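Local coordinates for protein cohesin (Archaeoglobus fulgidus, PDB 2XDH) that probably takes part in cell adhesion by binding dockerin modules, being the cohesin domain of a longer protein that may also bind carbohydrate, at residues A[3-8]-A[125-130]; A[27-32]-A[133-138]; A[51-56]-A[76-81]. All coordinates share one frame; numbering follows the deposited sequence.

Interaction 1 of 3, residues A[3-8]-A[125-130]; sequences TTIIAG and LTLQGI
Ile-5 is the first residue of 3-8 to meet the other strand, and it does so with both arms. Its CG2 methyl, set anti to the backbone N (CG1 is then anti to the carbonyl carbon, chi1 -63°), lies 3.7 Å from Leu-127 CD1, and the two side chains cross obliquely. Farther out, Ile-5 CD1 makes a looser contact with Ile-130 CG2, 4.4 Å away, past the corner at Gly-129. The same Leu-127 methyl presses on the backbone as well: CD1 is 3.5 Å from Ile-5 O and 3.6 Å from Ala-7 N, bridging the two sides of Ile-6, whose own side chain points away. Ala-7 points back toward 125-130, and its CB sits 4.0 Å from Leu-127 CD1 and 3.7 Å from Leu-125 O, touching both leucines, one by its methyl and the other by its carbonyl. At Gly-8 the regular strand is interrupted, and Leu-125 CD1 comes within 3.4 Å of Gly-8 O, a buried carbonyl oxygen with no hydrogen-bond partner in the model.

No hydrogen bond joins the segments. Their axes pass 7.4 Å apart at 152°, near antiparallel but too far apart for backbone pairing. Each takes its polar bonds elsewhere: the Ile-5 backbone pairs with Ala-143 and Ile-145 of strand 142-151, and Leu-127 N bonds to the side chain of Asn-146 in that strand. What remains is van der Waals packing, of methyl on methyl and of leucine methyls on the backbone, with alternate residues pointing inward, as expected in the hydrophobic core of the cohesin beta-sandwich.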
loop_
_atom_site.group_PDB
_atom_site.type_symbol
_atom_site.label_atom_id
_atom_site.label_comp_id
_atom_site.label_asym_id
_atom_site.label_seq_id
_atom_site.Cartn_x
_atom_site.Cartn_y
_atom_site.Cartn_z
ATOM N N THR A 3 2.670 8.833 -8.366
ATOM C CA THR A 3 1.860 8.461 -9.524
ATOM C C THR A 3 2.042 9.519 -10.610
ATOM O O THR A 3 1.929 10.709 -10.348
ATOM C CB THR A 3 0.376 8.303 -9.140
ATOM O OG1 THR A 3 0.278 7.330 -8.086
ATOM C CG2 THR A 3 -0.449 7.816 -10.321
ATOM N N THR A 4 2.344 9.087 -11.826
ATOM C CA THR A 4 2.579 10.043 -12.901
ATOM C C THR A 4 1.818 9.643 -14.127
ATOM O O THR A 4 1.790 8.473 -14.466
ATOM C CB THR A 4 4.088 10.084 -13.250
ATOM O OG1 THR A 4 4.834 10.378 -12.054
ATOM C CG2 THR A 4 4.376 11.143 -14.318
ATOM N N ILE A 5 1.210 10.617 -14.798
ATOM C CA ILE A 5 0.529 10.337 -16.061
ATOM C C ILE A 5 1.343 10.988 -17.172
ATOM O O ILE A 5 1.722 12.151 -17.051
ATOM C CB ILE A 5 -0.892 10.908 -16.074
ATOM C CG1 ILE A 5 -1.727 10.213 -14.985
ATOM C CG2 ILE A 5 -1.551 10.664 -17.450
ATOM C CD1 ILE A 5 -3.130 10.803 -14.811
ATOM N N ILE A 6 1.613 10.238 -18.234
ATOM C CA ILE A 6 2.569 10.665 -19.259
ATOM C C ILE A 6 2.008 10.520 -20.664
ATOM O O ILE A 6 1.631 9.427 -21.067
ATOM C CB ILE A 6 3.818 9.789 -19.205
ATOM C CG1 ILE A 6 4.453 9.863 -17.817
ATOM C CG2 ILE A 6 4.807 10.194 -20.309
ATOM C CD1 ILE A 6 5.725 9.028 -17.687
ATOM N N ALA A 7 1.950 11.618 -21.408
ATOM C CA ALA A 7 1.561 11.544 -22.810
ATOM C C ALA A 7 2.791 11.168 -23.638
ATOM O O ALA A 7 3.873 11.719 -23.445
ATOM C CB ALA A 7 0.983 12.871 -23.268
ATOM N N GLY A 8 2.633 10.224 -24.558
ATOM C CA GLY A 8 3.750 9.783 -25.367
ATOM C C GLY A 8 4.193 10.837 -26.369
ATOM O O GLY A 8 3.467 11.798 -26.650
ATOM N N LEU A 125 1.688 17.744 -26.664
ATOM C CA LEU A 125 0.502 16.944 -26.372
ATOM C C LEU A 125 0.340 17.121 -24.881
ATOM O O LEU A 125 1.068 16.500 -24.103
ATOM C CB LEU A 125 0.739 15.480 -26.722
ATOM C CG LEU A 125 0.871 15.257 -28.238
ATOM C CD1 LEU A 125 1.607 13.965 -28.562
ATOM C CD2 LEU A 125 -0.513 15.265 -28.880
ATOM N N THR A 126 -0.584 17.996 -24.486
ATOM C CA THR A 126 -0.674 18.421 -23.094
ATOM C C THR A 126 -1.759 17.699 -22.307
ATOM O O THR A 126 -2.855 17.472 -22.798
ATOM C CB THR A 126 -0.918 19.942 -22.981
ATOM O OG1 THR A 126 -2.254 20.249 -23.394
ATOM C CG2 THR A 126 0.061 20.703 -23.846
ATOM N N LEU A 127 -1.436 17.350 -21.071
ATOM C CA LEU A 127 -2.394 16.744 -20.149
ATOM C C LEU A 127 -2.827 17.805 -19.143
ATOM O O LEU A 127 -1.987 18.439 -18.500
ATOM C CB LEU A 127 -1.713 15.601 -19.385
ATOM C CG LEU A 127 -1.419 14.369 -20.241
ATOM C CD1 LEU A 127 -0.438 13.476 -19.528
ATOM C CD2 LEU A 127 -2.726 13.615 -20.576
ATOM N N GLN A 128 -4.126 18.005 -18.991
ATOM C CA GLN A 128 -4.581 18.918 -17.961
ATOM C C GLN A 128 -5.979 18.572 -17.499
ATOM O O GLN A 128 -6.571 17.583 -17.942
ATOM C CB GLN A 128 -4.519 20.371 -18.442
ATOM C CG GLN A 128 -5.417 20.663 -19.624
ATOM C CD GLN A 128 -4.707 20.483 -20.946
ATOM O OE1 GLN A 128 -3.496 20.686 -21.045
ATOM N NE2 GLN A 128 -5.453 20.096 -21.971
ATOM N N GLY A 129 -6.499 19.395 -16.599
ATOM C CA GLY A 129 -7.819 19.167 -16.035
ATOM C C GLY A 129 -7.927 17.825 -15.342
ATOM O O GLY A 129 -8.989 17.201 -15.330
ATOM N N ILE A 130 -6.832 17.362 -14.745
ATOM C CA ILE A 130 -6.848 15.992 -14.194
ATOM C C ILE A 130 -7.679 15.883 -12.907
ATOM O O ILE A 130 -7.588 16.731 -12.020
ATOM C CB ILE A 130 -5.412 15.491 -13.967
ATOM C CG1 ILE A 130 -4.749 15.239 -15.323
ATOM C CG2 ILE A 130 -5.402 14.227 -13.136
ATOM C CD1 ILE A 130 -3.300 15.264 -15.236
#

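Interaction 2 of 3, residues A[27-32]-A[133-138]; sequences ADKVGS and YDIDGN. With SO4 (sulfate ion), chain E.
Ser-32 meets the Tyr-133 ring at its edge, OG lying near the ring plane 3.7 Å from CD2. The carboxylate of Asp-134 is gripped on both faces: the backbone N atoms of Asp-136 and Asn-138 reach OD1 from opposite sides of its plane. The Asp-136 bond makes an Asx turn, inside the type I turn from Asp-134 to Gly-137.

Tyr-133 O takes two N-H groups, Gly-31 N at 2.8 Å in the carbonyl plane and Ser-32 N at 3.2 Å, tilted 24° from it, a classic beta bulge. Tyr-133 N returns a bond to Ser-32 O, and Ile-135 N reaches Lys-29 O at 3.0 Å, bent to 136° at the hydrogen. Ile-135 packs over Gly-31, its CG2 3.7 Å from Gly-31 CA.

Asp-28 forms a salt bridge with Lys-29 of the second subunit and Lys-29 one with Asp-28 of the third; a sulfate, probably from the crystallisation liquor, is held weakly by Lys-29 NZ. Asp-136, known to bind magnesium though none is bound to this chain, lies close to the like-charged Asp-136 of both other subunits. Away from 133-138, strand 17-38 bonds through Val-30 to Ile-78 of strand 77-79 and through Gly-31 to Asp-74 of strand 67-74.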
loop_
_atom_site.group_PDB
_atom_site.type_symbol
_atom_site.label_atom_id
_atom_site.label_comp_id
_atom_site.label_asym_id
_atom_site.label_seq_id
_atom_site.Cartn_x
_atom_site.Cartn_y
_atom_site.Cartn_z
ATOM N N ALA A 27 0.767 3.713 -10.474
ATOM C CA ALA A 27 -0.612 3.817 -10.011
ATOM C C ALA A 27 -0.816 2.926 -8.786
ATOM O O ALA A 27 -0.261 1.824 -8.701
ATOM C CB ALA A 27 -1.585 3.409 -11.134
ATOM N N ASP A 28 -1.637 3.385 -7.851
ATOM C CA ASP A 28 -1.906 2.613 -6.639
ATOM C C ASP A 28 -3.412 2.536 -6.400
ATOM O O ASP A 28 -4.010 3.421 -5.766
ATOM C CB ASP A 28 -1.177 3.254 -5.452
ATOM C CG ASP A 28 -1.389 2.501 -4.146
ATOM O OD1 ASP A 28 -1.779 1.315 -4.200
ATOM O OD2 ASP A 28 -1.146 3.102 -3.066
ATOM N N LYS A 29 -4.033 1.492 -6.946
ATOM C CA LYS A 29 -5.469 1.282 -6.790
ATOM C C LYS A 29 -6.305 2.486 -7.217
ATOM O O LYS A 29 -7.238 2.897 -6.527
ATOM C CB LYS A 29 -5.784 0.878 -5.345
ATOM C CG LYS A 29 -5.072 -0.422 -4.950
ATOM C CD LYS A 29 -5.384 -0.839 -3.523
ATOM C CE LYS A 29 -4.396 -1.899 -3.044
ATOM N NZ LYS A 29 -4.676 -2.308 -1.640
ATOM N N VAL A 30 -5.989 3.032 -8.383
ATOM C CA VAL A 30 -6.778 4.125 -8.936
ATOM C C VAL A 30 -8.125 3.617 -9.391
ATOM O O VAL A 30 -8.210 2.610 -10.095
ATOM C CB VAL A 30 -6.036 4.791 -10.108
ATOM C CG1 VAL A 30 -6.919 5.806 -10.835
ATOM C CG2 VAL A 30 -4.753 5.438 -9.597
ATOM N N GLY A 31 -9.184 4.327 -9.012
ATOM C CA GLY A 31 -10.529 3.918 -9.364
ATOM C C GLY A 31 -11.202 4.783 -10.410
ATOM O O GLY A 31 -12.077 4.322 -11.144
ATOM N N SER A 32 -10.827 6.052 -10.488
ATOM C CA SER A 32 -11.393 6.861 -11.550
ATOM C C SER A 32 -10.419 7.930 -11.997
ATOM O O SER A 32 -9.660 8.476 -11.196
ATOM C CB SER A 32 -12.717 7.487 -11.131
ATOM O OG SER A 32 -12.508 8.461 -10.146
ATOM N N TYR A 133 -8.959 9.689 -8.471
ATOM C CA TYR A 133 -9.313 9.184 -7.140
ATOM C C TYR A 133 -8.995 7.698 -7.026
ATOM O O TYR A 133 -9.080 6.967 -8.008
ATOM C CB TYR A 133 -10.814 9.362 -6.882
ATOM C CG TYR A 133 -11.249 10.804 -6.879
ATOM C CD1 TYR A 133 -11.256 11.540 -5.708
ATOM C CD2 TYR A 133 -11.635 11.434 -8.053
ATOM C CE1 TYR A 133 -11.642 12.871 -5.697
ATOM C CE2 TYR A 133 -12.030 12.763 -8.058
ATOM C CZ TYR A 133 -12.027 13.474 -6.875
ATOM O OH TYR A 133 -12.414 14.793 -6.863
ATOM N N ASP A 134 -8.646 7.233 -5.835
ATOM C CA ASP A 134 -8.447 5.786 -5.681
ATOM C C ASP A 134 -9.798 5.107 -5.479
ATOM O O ASP A 134 -10.836 5.775 -5.465
ATOM C CB ASP A 134 -7.448 5.468 -4.548
ATOM C CG ASP A 134 -7.971 5.830 -3.177
ATOM O OD1 ASP A 134 -9.191 6.058 -3.047
ATOM O OD2 ASP A 134 -7.160 5.867 -2.214
ATOM N N ILE A 135 -9.800 3.785 -5.324
ATOM C CA ILE A 135 -11.052 3.046 -5.277
ATOM C C ILE A 135 -11.820 3.331 -3.990
ATOM O O ILE A 135 -12.975 2.949 -3.877
ATOM C CB ILE A 135 -10.822 1.527 -5.410
ATOM C CG1 ILE A 135 -9.819 1.056 -4.356
ATOM C CG2 ILE A 135 -10.358 1.162 -6.834
ATOM C CD1 ILE A 135 -9.611 -0.456 -4.347
ATOM N N ASP A 136 -11.183 4.009 -3.027
ATOM C CA ASP A 136 -11.863 4.371 -1.777
ATOM C C ASP A 136 -12.347 5.816 -1.801
ATOM O O ASP A 136 -12.796 6.341 -0.780
ATOM C CB ASP A 136 -10.946 4.144 -0.565
ATOM C CG ASP A 136 -10.529 2.681 -0.421
ATOM O OD1 ASP A 136 -11.407 1.810 -0.561
ATOM O OD2 ASP A 136 -9.332 2.405 -0.198
ATOM N N GLY A 137 -12.246 6.451 -2.967
ATOM C CA GLY A 137 -12.680 7.822 -3.136
ATOM C C GLY A 137 -11.713 8.885 -2.639
ATOM O O GLY A 137 -12.089 10.048 -2.511
ATOM N N ASN A 138 -10.466 8.517 -2.355
ATOM C CA ASN A 138 -9.506 9.544 -1.924
ATOM C C ASN A 138 -8.873 10.209 -3.130
ATOM O O ASN A 138 -8.638 9.547 -4.138
ATOM C CB ASN A 138 -8.418 8.933 -1.041
ATOM C CG ASN A 138 -8.986 8.186 0.135
ATOM O OD1 ASN A 138 -8.815 6.971 0.264
ATOM N ND2 ASN A 138 -9.661 8.907 1.008
HETATM S S SO4 E . -2.627 0.712 0.519
HETATM O O1 SO4 E . -2.238 -0.404 1.377
HETATM O O2 SO4 E . -4.012 1.081 0.798
HETATM O O3 SO4 E . -2.502 0.315 -0.881
HETATM O O4 SO4 E . -1.755 1.854 0.781
HETATM O O HOH W 1 -4.743 3.682 -2.663
#

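Interaction 3 of 3, residues A[51-56]-A[76-81]; sequences GSLTQN and NGISGD
Leu-53 and Ile-78 carry a small apolar contact, without hydrogen bonds, in which the loop following strand 43-50 lies against the short strand 77-79 near one end of the sandwich. Leu-53 points toward the strand and sets CD1 3.9 Å from Ile-78 CG2. That branch of Ile-78 stands anti to the backbone N, while CG1 is anti to the carbonyl carbon (chi1 -68°). The leucine also covers backbone farther along: its CD1 is 3.9 Å from Asp-81 C, and its CD2 lies 4.2 Å from Ser-79 O.

The other branch of Ile-78 serves a second neighbour. Its CD1 meets Thr-54 CG2 at 3.9 Å, methyl against methyl, and Thr-54 turns its hydroxyl to different work. OG1, placed between the backbone N and the carbonyl carbon (chi1 51°), accepts from Gly-51 N at 2.9 Å and also bonds to Leu-84 O. Two bonds thus fix the rotation that presents the methyl to Ile-78. The loop is held further at Gly-51 O, which Thr-54 N and Gln-55 NE2 reach from opposite faces of the carbonyl plane; the hydrogen bond from Gln-55 NE2 to Gly-51 O is 2.9 Å long. The Thr-54 bond closes a tight turn over Gly-51, Ser-52, Leu-53 and Thr-54.

Ile-72 of strand 67-74 touches both Thr-54 and Ile-78. The loop is tied to strand 82-91 by the Leu-53 backbone and Ser-52 N, both bonding to Ser-83, while Asp-81 OD1 accepts from Asn-26 N in strand 17-38.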
loop_
_atom_site.group_PDB
_atom_site.type_symbol
_atom_site.label_atom_id
_atom_site.label_comp_id
_atom_site.label_asym_id
_atom_site.label_seq_id
_atom_site.Cartn_x
_atom_site.Cartn_y
_atom_site.Cartn_z
ATOM N N GLY A 51 -6.325 1.189 -23.362
ATOM C CA GLY A 51 -4.932 0.790 -23.283
ATOM C C GLY A 51 -4.757 -0.521 -22.546
ATOM O O GLY A 51 -5.738 -1.232 -22.309
ATOM N N SER A 52 -3.512 -0.841 -22.187
ATOM C CA SER A 52 -3.200 -2.150 -21.610
ATOM C C SER A 52 -3.831 -2.334 -20.232
ATOM O O SER A 52 -4.025 -3.454 -19.771
ATOM C CB SER A 52 -1.681 -2.354 -21.510
ATOM O OG SER A 52 -1.092 -1.470 -20.561
ATOM N N LEU A 53 -4.159 -1.234 -19.570
ATOM C CA LEU A 53 -4.694 -1.319 -18.213
ATOM C C LEU A 53 -6.204 -1.167 -18.156
ATOM O O LEU A 53 -6.803 -1.403 -17.120
ATOM C CB LEU A 53 -4.063 -0.239 -17.320
ATOM C CG LEU A 53 -2.566 -0.362 -17.097
ATOM C CD1 LEU A 53 -2.024 0.897 -16.371
ATOM C CD2 LEU A 53 -2.283 -1.618 -16.288
ATOM N N THR A 54 -6.817 -0.748 -19.258
ATOM C CA THR A 54 -8.205 -0.310 -19.209
ATOM C C THR A 54 -9.091 -1.100 -20.183
ATOM O O THR A 54 -10.175 -0.648 -20.519
ATOM C CB THR A 54 -8.326 1.194 -19.536
ATOM O OG1 THR A 54 -7.618 1.461 -20.752
ATOM C CG2 THR A 54 -7.731 2.068 -18.405
ATOM N N GLN A 55 -8.612 -2.258 -20.643
ATOM C CA GLN A 55 -9.367 -3.084 -21.587
ATOM C C GLN A 55 -10.748 -3.431 -21.033
ATOM O O GLN A 55 -11.690 -3.660 -21.787
ATOM C CB GLN A 55 -8.616 -4.384 -21.897
ATOM C CG GLN A 55 -7.356 -4.231 -22.742
ATOM C CD GLN A 55 -7.660 -3.721 -24.134
ATOM O OE1 GLN A 55 -8.474 -4.293 -24.844
ATOM N NE2 GLN A 55 -7.018 -2.634 -24.522
ATOM N N ASN A 56 -10.860 -3.486 -19.708
ATOM C CA ASN A 56 -12.106 -3.905 -19.071
ATOM C C ASN A 56 -12.677 -2.855 -18.127
ATOM O O ASN A 56 -13.644 -3.104 -17.408
ATOM C CB ASN A 56 -11.915 -5.259 -18.373
ATOM C CG ASN A 56 -11.652 -6.381 -19.363
ATOM O OD1 ASN A 56 -10.539 -6.914 -19.454
ATOM N ND2 ASN A 56 -12.672 -6.731 -20.123
ATOM N N ASN A 76 -12.153 -2.391 -9.979
ATOM C CA ASN A 76 -11.036 -3.270 -9.581
ATOM C C ASN A 76 -9.830 -2.502 -9.051
ATOM O O ASN A 76 -8.990 -3.043 -8.309
ATOM C CB ASN A 76 -10.528 -4.101 -10.759
ATOM C CG ASN A 76 -11.612 -4.935 -11.398
ATOM O OD1 ASN A 76 -11.927 -6.022 -10.926
ATOM N ND2 ASN A 76 -12.172 -4.440 -12.496
ATOM N N GLY A 77 -9.730 -1.248 -9.458
ATOM C CA GLY A 77 -8.524 -0.485 -9.212
ATOM C C GLY A 77 -7.500 -0.739 -10.299
ATOM O O GLY A 77 -7.369 -1.849 -10.796
ATOM N N ILE A 78 -6.788 0.313 -10.674
ATOM C CA ILE A 78 -5.679 0.244 -11.614
ATOM C C ILE A 78 -4.402 0.522 -10.847
ATOM O O ILE A 78 -4.311 1.531 -10.135
ATOM C CB ILE A 78 -5.861 1.324 -12.701
ATOM C CG1 ILE A 78 -7.075 0.972 -13.579
ATOM C CG2 ILE A 78 -4.627 1.454 -13.571
ATOM C CD1 ILE A 78 -7.474 2.113 -14.539
ATOM N N SER A 79 -3.421 -0.365 -10.966
ATOM C CA SER A 79 -2.147 -0.189 -10.275
ATOM C C SER A 79 -0.985 -0.473 -11.213
ATOM O O SER A 79 -1.159 -1.136 -12.238
ATOM C CB SER A 79 -2.053 -1.149 -9.072
ATOM O OG SER A 79 -3.083 -0.882 -8.131
ATOM N N GLY A 80 0.199 0.007 -10.848
ATOM C CA GLY A 80 1.408 -0.261 -11.609
ATOM C C GLY A 80 1.594 0.666 -12.799
ATOM O O GLY A 80 1.166 1.822 -12.777
ATOM N N ASP A 81 2.254 0.161 -13.836
ATOM C CA ASP A 81 2.585 0.965 -15.003
ATOM C C ASP A 81 1.877 0.370 -16.216
ATOM O O ASP A 81 1.753 -0.842 -16.318
ATOM C CB ASP A 81 4.075 0.910 -15.294
ATOM C CG ASP A 81 4.941 1.331 -14.111
ATOM O OD1 ASP A 81 4.442 1.937 -13.144
ATOM O OD2 ASP A 81 6.153 1.060 -14.172
#

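Interaction 1 is the core contact, two strands packed without any hydrogen bond between them; interaction 2 lies at the surface and is built chiefly of backbone hydrogen bonds, with charged groups turned to the other subunits. Interaction 3 is intermediate: partly buried, apolar, with its polar groups bonded within the loop and to neighbouring strands, not across the contact. Strand 123-134 serves interactions 1 and 2, facing one neighbour across the core and pairing edge to edge with another; the two meet where Thr-3 packs on Ala-27. Interactions 2 and 3 adjoin directly, Ser-79 OG hydrogen-bonded to Lys-29 N, so 27-32 has 133-138 on one side and 76-81 on the other. Interactions 1 and 3 do not touch.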